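Long-range contacts in putative major capsid protein (Cafeteriavirus-dependent mavirus, PDB 6G44), which probably builds the icosahedral shell of the virophage as a double jelly-roll capsid protein, three copies of which form the capsomer: residues 398-403 with 417-422; 308-313 with 413-418. One frame throughout, in Å; residues are numbered along the deposited sequence.

Contact 1: residues 398-403 with 417-422. With SO4 (sulfate ion), chain P.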
ATOM      1  N   LEU C 398      26.839  -5.193   3.455  1.00 10.98           N
ATOM      2  CA  LEU C 398      26.643  -6.431   4.180  1.00 11.59           C
ATOM      3  C   LEU C 398      25.326  -6.388   4.956  1.00 11.03           C
ATOM      4  O   LEU C 398      25.135  -5.512   5.823  1.00 11.18           O
ATOM      5  CB  LEU C 398      27.803  -6.633   5.158  1.00 12.12           C
ATOM      6  CG  LEU C 398      27.710  -7.873   6.048  1.00 13.14           C
ATOM      7  CD1 LEU C 398      27.810  -9.168   5.251  1.00 13.84           C
ATOM      8  CD2 LEU C 398      28.742  -7.794   7.171  1.00 13.39           C
ATOM      9  N   ALA C 399      24.399  -7.264   4.583  1.00 11.10           N
ATOM     10  CA  ALA C 399      23.030  -7.251   5.104  1.00 11.23           C
ATOM     11  C   ALA C 399      22.801  -8.076   6.362  1.00 11.98           C
ATOM     12  O   ALA C 399      21.805  -7.853   7.066  1.00 12.74           O
ATOM     13  CB  ALA C 399      22.074  -7.710   4.010  1.00 11.85           C
ATOM     14  N   ASN C 400      23.672  -9.043   6.635  1.00 12.00           N
ATOM     15  CA  ASN C 400      23.490  -9.963   7.767  1.00 12.51           C
ATOM     16  C   ASN C 400      24.696  -9.956   8.702  1.00 13.53           C
ATOM     17  O   ASN C 400      25.318 -10.991   8.973  1.00 13.76           O
ATOM     18  CB  ASN C 400      23.152 -11.394   7.274  1.00 12.63           C
ATOM     19  CG  ASN C 400      24.262 -12.028   6.477  1.00 13.09           C
ATOM     20  OD1 ASN C 400      25.103 -11.341   5.901  1.00 12.79           O
ATOM     21  ND2 ASN C 400      24.245 -13.364   6.406  1.00 13.78           N
ATOM     22  N   GLY C 401      25.017  -8.771   9.219  1.00 14.22           N
ATOM     23  CA  GLY C 401      26.220  -8.567  10.008  1.00 14.69           C
ATOM     24  C   GLY C 401      26.321  -9.393  11.271  1.00 15.76           C
ATOM     25  O   GLY C 401      27.413  -9.785  11.626  1.00 15.46           O
ATOM     26  N   LEU C 402      25.205  -9.670  11.945  1.00 17.26           N
ATOM     27  CA  LEU C 402      25.282 -10.497  13.162  1.00 19.83           C
ATOM     28  C   LEU C 402      25.771 -11.885  12.847  1.00 23.36           C
ATOM     29  O   LEU C 402      26.598 -12.453  13.558  1.00 24.51           O
ATOM     30  CB  LEU C 402      23.933 -10.656  13.831  1.00 22.16           C
ATOM     31  CG  LEU C 402      23.480  -9.653  14.815  1.00 23.89           C
ATOM     32  CD1 LEU C 402      22.059 -10.036  15.194  1.00 23.90           C
ATOM     33  CD2 LEU C 402      24.398  -9.622  16.034  1.00 23.48           C
ATOM     34  N   THR C 403      25.230 -12.435  11.764  1.00 26.58           N
ATOM     35  CA  THR C 403      25.552 -13.782  11.348  1.00 29.03           C
ATOM     36  C   THR C 403      27.051 -13.927  11.117  1.00 29.27           C
ATOM     37  O   THR C 403      27.644 -14.929  11.510  1.00 35.23           O
ATOM     38  CB  THR C 403      24.684 -14.177  10.113  1.00 29.06           C
ATOM     39  OG1 THR C 403      23.297 -14.126  10.475  1.00 31.96           O
ATOM     40  CG2 THR C 403      25.016 -15.552   9.631  1.00 31.43           C
ATOM     41  N   GLU C 417      28.726 -17.370   4.264  1.00 20.21           N
ATOM     42  CA  GLU C 417      27.446 -17.012   4.879  1.00 19.59           C
ATOM     43  C   GLU C 417      27.039 -15.556   4.679  1.00 17.29           C
ATOM     44  O   GLU C 417      25.886 -15.226   4.945  1.00 17.30           O
ATOM     45  CB  GLU C 417      27.475 -17.354   6.360  1.00 23.45           C
ATOM     46  CG  GLU C 417      27.623 -18.871   6.561  1.00 27.61           C
ATOM     47  CD  GLU C 417      27.529 -19.322   7.995  1.00 31.52           C
ATOM     48  OE1 GLU C 417      26.898 -18.619   8.810  1.00 36.78           O
ATOM     49  OE2 GLU C 417      28.093 -20.398   8.303  1.00 35.56           O
ATOM     50  N   ALA C 418      27.948 -14.711   4.207  1.00 15.72           N
ATOM     51  CA  ALA C 418      27.648 -13.281   4.073  1.00 14.74           C
ATOM     52  C   ALA C 418      26.641 -13.060   2.948  1.00 14.10           C
ATOM     53  O   ALA C 418      26.702 -13.700   1.877  1.00 15.02           O
ATOM     54  CB  ALA C 418      28.910 -12.503   3.782  1.00 14.84           C
ATOM     55  N   ILE C 419      25.727 -12.130   3.204  1.00 12.04           N
ATOM     56  CA  ILE C 419      24.723 -11.684   2.242  1.00 12.04           C
ATOM     57  C   ILE C 419      24.866 -10.188   2.048  1.00 11.91           C
ATOM     58  O   ILE C 419      25.025  -9.458   3.030  1.00 12.01           O
ATOM     59  CB  ILE C 419      23.313 -12.019   2.744  1.00 12.34           C
ATOM     60  CG1 ILE C 419      23.154 -13.536   2.847  1.00 13.32           C
ATOM     61  CG2 ILE C 419      22.244 -11.468   1.784  1.00 12.51           C
ATOM     62  CD1 ILE C 419      21.921 -13.996   3.545  1.00 14.04           C
ATOM     63  N   PHE C 420      24.768  -9.757   0.797  1.00 11.20           N
ATOM     64  CA  PHE C 420      24.903  -8.346   0.401  1.00 11.27           C
ATOM     65  C   PHE C 420      23.676  -7.826  -0.294  1.00 11.38           C
ATOM     66  O   PHE C 420      22.904  -8.588  -0.904  1.00 12.29           O
ATOM     67  CB  PHE C 420      26.139  -8.129  -0.480  1.00 11.92           C
ATOM     68  CG  PHE C 420      27.415  -8.461   0.227  1.00 12.41           C
ATOM     69  CD1 PHE C 420      27.911  -9.763   0.234  1.00 13.10           C
ATOM     70  CD2 PHE C 420      28.115  -7.478   0.901  1.00 12.26           C
ATOM     71  CE1 PHE C 420      29.062 -10.070   0.934  1.00 12.82           C
ATOM     72  CE2 PHE C 420      29.270  -7.783   1.605  1.00 12.80           C
ATOM     73  CZ  PHE C 420      29.744  -9.076   1.614  1.00 12.82           C
ATOM     74  N   GLY C 421      23.489  -6.515  -0.223  1.00 11.18           N
ATOM     75  CA  GLY C 421      22.478  -5.896  -1.070  1.00 10.88           C
ATOM     76  C   GLY C 421      22.726  -6.210  -2.530  1.00 11.19           C
ATOM     77  O   GLY C 421      23.880  -6.367  -2.969  1.00 11.41           O
ATOM     78  N   ALA C 422      21.651  -6.279  -3.310  1.00 11.11           N
ATOM     79  CA  ALA C 422      21.791  -6.618  -4.727  1.00 11.92           C
ATOM     80  C   ALA C 422      22.610  -5.586  -5.487  1.00 12.03           C
ATOM     81  O   ALA C 422      23.224  -5.909  -6.505  1.00 13.09           O
ATOM     82  CB  ALA C 422      20.435  -6.785  -5.389  1.00 13.24           C
TER
HETATM   83  S   SO4 P 602      20.587 -14.216   7.782  1.00 23.40           S
HETATM   84  O1  SO4 P 602      21.858 -14.766   7.277  1.00 25.47           O
HETATM   85  O2  SO4 P 602      20.816 -13.441   9.032  1.00 23.70           O
HETATM   86  O3  SO4 P 602      19.925 -13.343   6.774  1.00 26.60           O
HETATM   87  O4  SO4 P 602      19.708 -15.401   8.021  1.00 26.80           O
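Three hydrogen bonds join residues 398-403 to residues 417-422, and the Asn400 carboxamide takes part in two of them. The Asn400 side chain sits with CG between its own backbone N and carbonyl carbon (chi1 64°), which sends the amide across to residues 417-422. There Asn400 OD1 accepts the backbone N-H of Ile419 at 2.9 Å, the donor lying above the carbonyl plane, while Asn400 ND2 gives one hydrogen to Glu417 O, also at 2.9 Å and nearly in the amide plane. Its other hydrogen goes to sulfate O1, so both N-H groups are used and the flip of the amide is fixed. The backbone bond, Ala399 N to Ile419 O, is the straightest (2.8 Å, 167°) and belongs to a single beta bridge pairing Leu398 with Phe420. In the double jelly-roll this pairing closes a partly helical excursion that precedes strand 425-428, at an interface with a second subunit. The sulfate, probably from the crystallisation liquor, also bonds Thr403 OG1 through O2 and reaches Lys155 as well as Thr167 and Lys93 of the second subunit. Apolar packing lies beside the bridge: Leu398, with CG anti to its backbone N (chi1 177°), brings CD1 to 3.8 Å from Ala418 CB and over one face of the Phe420 ring, offset toward the rim. Further along, Thr403 CG2 meets Glu417 OE1 at 3.7 Å, the two side chains crossing roughly at right angles.

Contact 2: residues 308-313 with 413-418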
ATOM      1  N   ASP C 308      38.235  -7.993   3.341  1.00 17.59           N
ATOM      2  CA  ASP C 308      36.996  -8.769   3.446  1.00 16.77           C
ATOM      3  C   ASP C 308      35.822  -7.877   3.025  1.00 16.07           C
ATOM      4  O   ASP C 308      35.681  -6.782   3.539  1.00 16.71           O
ATOM      5  CB  ASP C 308      36.745  -9.248   4.881  1.00 17.71           C
ATOM      6  CG  ASP C 308      37.772 -10.274   5.360  1.00 19.51           C
ATOM      7  OD1 ASP C 308      38.284 -11.057   4.536  1.00 20.15           O
ATOM      8  OD2 ASP C 308      38.029 -10.267   6.583  1.00 21.04           O
ATOM      9  N   PRO C 309      34.970  -8.374   2.111  1.00 15.43           N
ATOM     10  CA  PRO C 309      33.807  -7.548   1.775  1.00 15.07           C
ATOM     11  C   PRO C 309      32.826  -7.434   2.937  1.00 14.89           C
ATOM     12  O   PRO C 309      32.075  -6.460   2.999  1.00 14.45           O
ATOM     13  CB  PRO C 309      33.197  -8.286   0.596  1.00 14.90           C
ATOM     14  CG  PRO C 309      33.590  -9.726   0.789  1.00 15.36           C
ATOM     15  CD  PRO C 309      35.000  -9.617   1.324  1.00 15.87           C
ATOM     16  N   TYR C 310      32.876  -8.385   3.868  1.00 15.27           N
ATOM     17  CA  TYR C 310      32.037  -8.373   5.087  1.00 15.37           C
ATOM     18  C   TYR C 310      32.732  -7.690   6.266  1.00 15.37           C
ATOM     19  O   TYR C 310      32.223  -7.718   7.390  1.00 16.44           O
ATOM     20  CB  TYR C 310      31.651  -9.810   5.457  1.00 16.39           C
ATOM     21  CG  TYR C 310      32.851 -10.732   5.655  1.00 17.64           C
ATOM     22  CD1 TYR C 310      33.556 -10.746   6.853  1.00 19.54           C
ATOM     23  CD2 TYR C 310      33.278 -11.567   4.625  1.00 18.62           C
ATOM     24  CE1 TYR C 310      34.657 -11.587   7.001  1.00 21.20           C
ATOM     25  CE2 TYR C 310      34.384 -12.404   4.771  1.00 19.25           C
ATOM     26  CZ  TYR C 310      35.052 -12.401   5.949  1.00 21.23           C
ATOM     27  OH  TYR C 310      36.155 -13.253   6.051  1.00 24.23           O
ATOM     28  N   GLY C 311      33.896  -7.076   6.028  1.00 15.54           N
ATOM     29  CA  GLY C 311      34.625  -6.343   7.069  1.00 16.16           C
ATOM     30  C   GLY C 311      34.166  -4.904   7.206  1.00 17.03           C
ATOM     31  O   GLY C 311      33.104  -4.528   6.720  1.00 16.37           O
ATOM     32  N   ILE C 312      34.976  -4.078   7.866  1.00 17.26           N
ATOM     33  CA  ILE C 312      34.664  -2.667   8.063  1.00 18.11           C
ATOM     34  C   ILE C 312      34.270  -2.038   6.708  1.00 16.09           C
ATOM     35  O   ILE C 312      35.020  -2.139   5.742  1.00 15.66           O
ATOM     36  CB  ILE C 312      35.880  -1.914   8.675  1.00 22.05           C
ATOM     37  CG1 ILE C 312      36.135  -2.403  10.110  1.00 25.08           C
ATOM     38  CG2 ILE C 312      35.648  -0.411   8.654  1.00 23.86           C
ATOM     39  CD1 ILE C 312      37.444  -1.901  10.709  1.00 26.01           C
ATOM     40  N   PRO C 313      33.097  -1.391   6.639  1.00 14.62           N
ATOM     41  CA  PRO C 313      32.654  -0.959   5.301  1.00 14.96           C
ATOM     42  C   PRO C 313      33.605   0.033   4.630  1.00 15.87           C
ATOM     43  O   PRO C 313      33.855  -0.075   3.424  1.00 15.43           O
ATOM     44  CB  PRO C 313      31.276  -0.354   5.561  1.00 14.92           C
ATOM     45  CG  PRO C 313      30.804  -1.011   6.796  1.00 15.54           C
ATOM     46  CD  PRO C 313      32.006  -1.339   7.627  1.00 15.29           C
ATOM     47  N   ASN C 413      34.374 -19.665   7.053  1.00 37.25           N
ATOM     48  CA  ASN C 413      32.939 -19.741   6.676  1.00 33.75           C
ATOM     49  C   ASN C 413      32.181 -18.406   6.710  1.00 28.90           C
ATOM     50  O   ASN C 413      31.007 -18.343   6.307  1.00 27.62           O
ATOM     51  CB  ASN C 413      32.188 -20.709   7.602  1.00 35.47           C
ATOM     52  CG  ASN C 413      32.569 -22.158   7.374  1.00 38.28           C
ATOM     53  OD1 ASN C 413      32.990 -22.548   6.281  1.00 42.39           O
ATOM     54  ND2 ASN C 413      32.407 -22.969   8.410  1.00 38.56           N
ATOM     55  N   LYS C 414      32.816 -17.363   7.228  1.00 26.12           N
ATOM     56  CA  LYS C 414      32.186 -16.031   7.260  1.00 24.55           C
ATOM     57  C   LYS C 414      31.815 -15.558   5.869  1.00 23.54           C
ATOM     58  O   LYS C 414      30.708 -15.049   5.660  1.00 21.94           O
ATOM     59  CB  LYS C 414      33.090 -15.000   7.931  1.00 24.59           C
ATOM     60  CG  LYS C 414      33.182 -15.170   9.437  1.00 25.37           C
ATOM     61  CD  LYS C 414      33.952 -14.032  10.076  1.00 26.65           C
ATOM     62  CE  LYS C 414      34.341 -14.292  11.522  1.00 27.57           C
ATOM     63  NZ  LYS C 414      33.205 -14.699  12.387  1.00 27.79           N
ATOM     64  N   PHE C 415      32.719 -15.734   4.909  1.00 21.66           N
ATOM     65  CA  PHE C 415      32.451 -15.317   3.555  1.00 21.61           C
ATOM     66  C   PHE C 415      31.260 -16.060   2.951  1.00 22.29           C
ATOM     67  O   PHE C 415      30.357 -15.443   2.348  1.00 20.79           O
ATOM     68  CB  PHE C 415      33.665 -15.519   2.644  1.00 22.34           C
ATOM     69  CG  PHE C 415      33.364 -15.185   1.227  1.00 23.46           C
ATOM     70  CD1 PHE C 415      33.156 -13.870   0.879  1.00 23.32           C
ATOM     71  CD2 PHE C 415      33.171 -16.168   0.263  1.00 24.45           C
ATOM     72  CE1 PHE C 415      32.831 -13.521  -0.406  1.00 23.88           C
ATOM     73  CE2 PHE C 415      32.838 -15.827  -1.039  1.00 24.33           C
ATOM     74  CZ  PHE C 415      32.666 -14.495  -1.376  1.00 24.36           C
ATOM     75  N   LYS C 416      31.256 -17.389   3.103  1.00 22.35           N
ATOM     76  CA  LYS C 416      30.200 -18.234   2.525  1.00 23.72           C
ATOM     77  C   LYS C 416      28.805 -17.830   3.025  1.00 21.44           C
ATOM     78  O   LYS C 416      27.827 -17.956   2.287  1.00 22.73           O
ATOM     79  CB  LYS C 416      30.480 -19.711   2.852  1.00 28.08           C
ATOM     80  CG  LYS C 416      29.506 -20.718   2.258  1.00 33.77           C
ATOM     81  CD  LYS C 416      29.990 -22.166   2.428  1.00 37.26           C
ATOM     82  CE  LYS C 416      30.157 -22.591   3.887  1.00 40.48           C
ATOM     83  NZ  LYS C 416      28.923 -22.415   4.710  1.00 42.34           N
ATOM     84  N   GLU C 417      28.726 -17.370   4.264  1.00 20.21           N
ATOM     85  CA  GLU C 417      27.446 -17.012   4.879  1.00 19.59           C
ATOM     86  C   GLU C 417      27.039 -15.556   4.679  1.00 17.29           C
ATOM     87  O   GLU C 417      25.886 -15.226   4.945  1.00 17.30           O
ATOM     88  CB  GLU C 417      27.475 -17.354   6.360  1.00 23.45           C
ATOM     89  CG  GLU C 417      27.623 -18.871   6.561  1.00 27.61           C
ATOM     90  CD  GLU C 417      27.529 -19.322   7.995  1.00 31.52           C
ATOM     91  OE1 GLU C 417      26.898 -18.619   8.810  1.00 36.78           O
ATOM     92  OE2 GLU C 417      28.093 -20.398   8.303  1.00 35.56           O
ATOM     93  N   ALA C 418      27.948 -14.711   4.207  1.00 15.72           N
ATOM     94  CA  ALA C 418      27.648 -13.281   4.073  1.00 14.74           C
ATOM     95  C   ALA C 418      26.641 -13.060   2.948  1.00 14.10           C
ATOM     96  O   ALA C 418      26.702 -13.700   1.877  1.00 15.02           O
ATOM     97  CB  ALA C 418      28.910 -12.503   3.782  1.00 14.84           C
TER
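A turn-on-helix packing contact, apolar in character, sets the loop between strands 286-305 and 319-328 against helix 411-417. The loop residues form a type I beta turn from Asp308 to Gly311, closed by Gly311 N to Asp308 O at 3.1 Å, and its two central residues, Pro309 and Tyr310, do the touching. Tyr310 has CG between its backbone N and carbonyl carbon (chi1 56°), which brings the ring back over its own turn. One ring face consequently rests on Asp308 CB, which lies 3.7 Å above the centre of the Tyr310 ring. The opposite face receives Lys414 CB in a CH-pi contact, 4.1 Å from the Tyr310 ring centroid and 25° off the normal, so the ring is sandwiched between aliphatic carbons. Beyond CB the lysine chain crosses the tyrosine at about a right angle, and NZ is bound by Val409 O and Val404 O. Tyr310 CE2 lies 3.8 Å from Phe415 CB and near the plane of the phenylalanine ring. Phe415, with CG anti to its backbone N (chi1 176°), also takes Pro309 CG at its ring edge, 4.1 Å from Phe415 CE1. At the base of the tyrosine, Tyr310 CB meets Ala418 CB at 4.2 Å. The contact thus joins two connections between strands of the double jelly-roll, the 306-318 loop and the partly helical segment that leads to strand 425-428.

How the contacts relate
The centres of contacts 1 and 2 lie about 7 Å apart, on the same side of the chain's centre. Along the sequence the turn at 308-313 comes first, followed after a long interval by 398-403, and then 413-418, which overlaps 417-422 at Glu417 and Ala418. Helices 401-405 and 411-417 are consecutive. Direct packing also joins the contacts: Phe420 CE2 is 3.4 Å from Pro309 O, and Leu398 CD2 is 3.5 Å from Tyr310 O. Together they tie the helical excursion before strand 425-428 both to its own returning chain and to a loop distant in sequence, in a region where each contact also touches the second subunit.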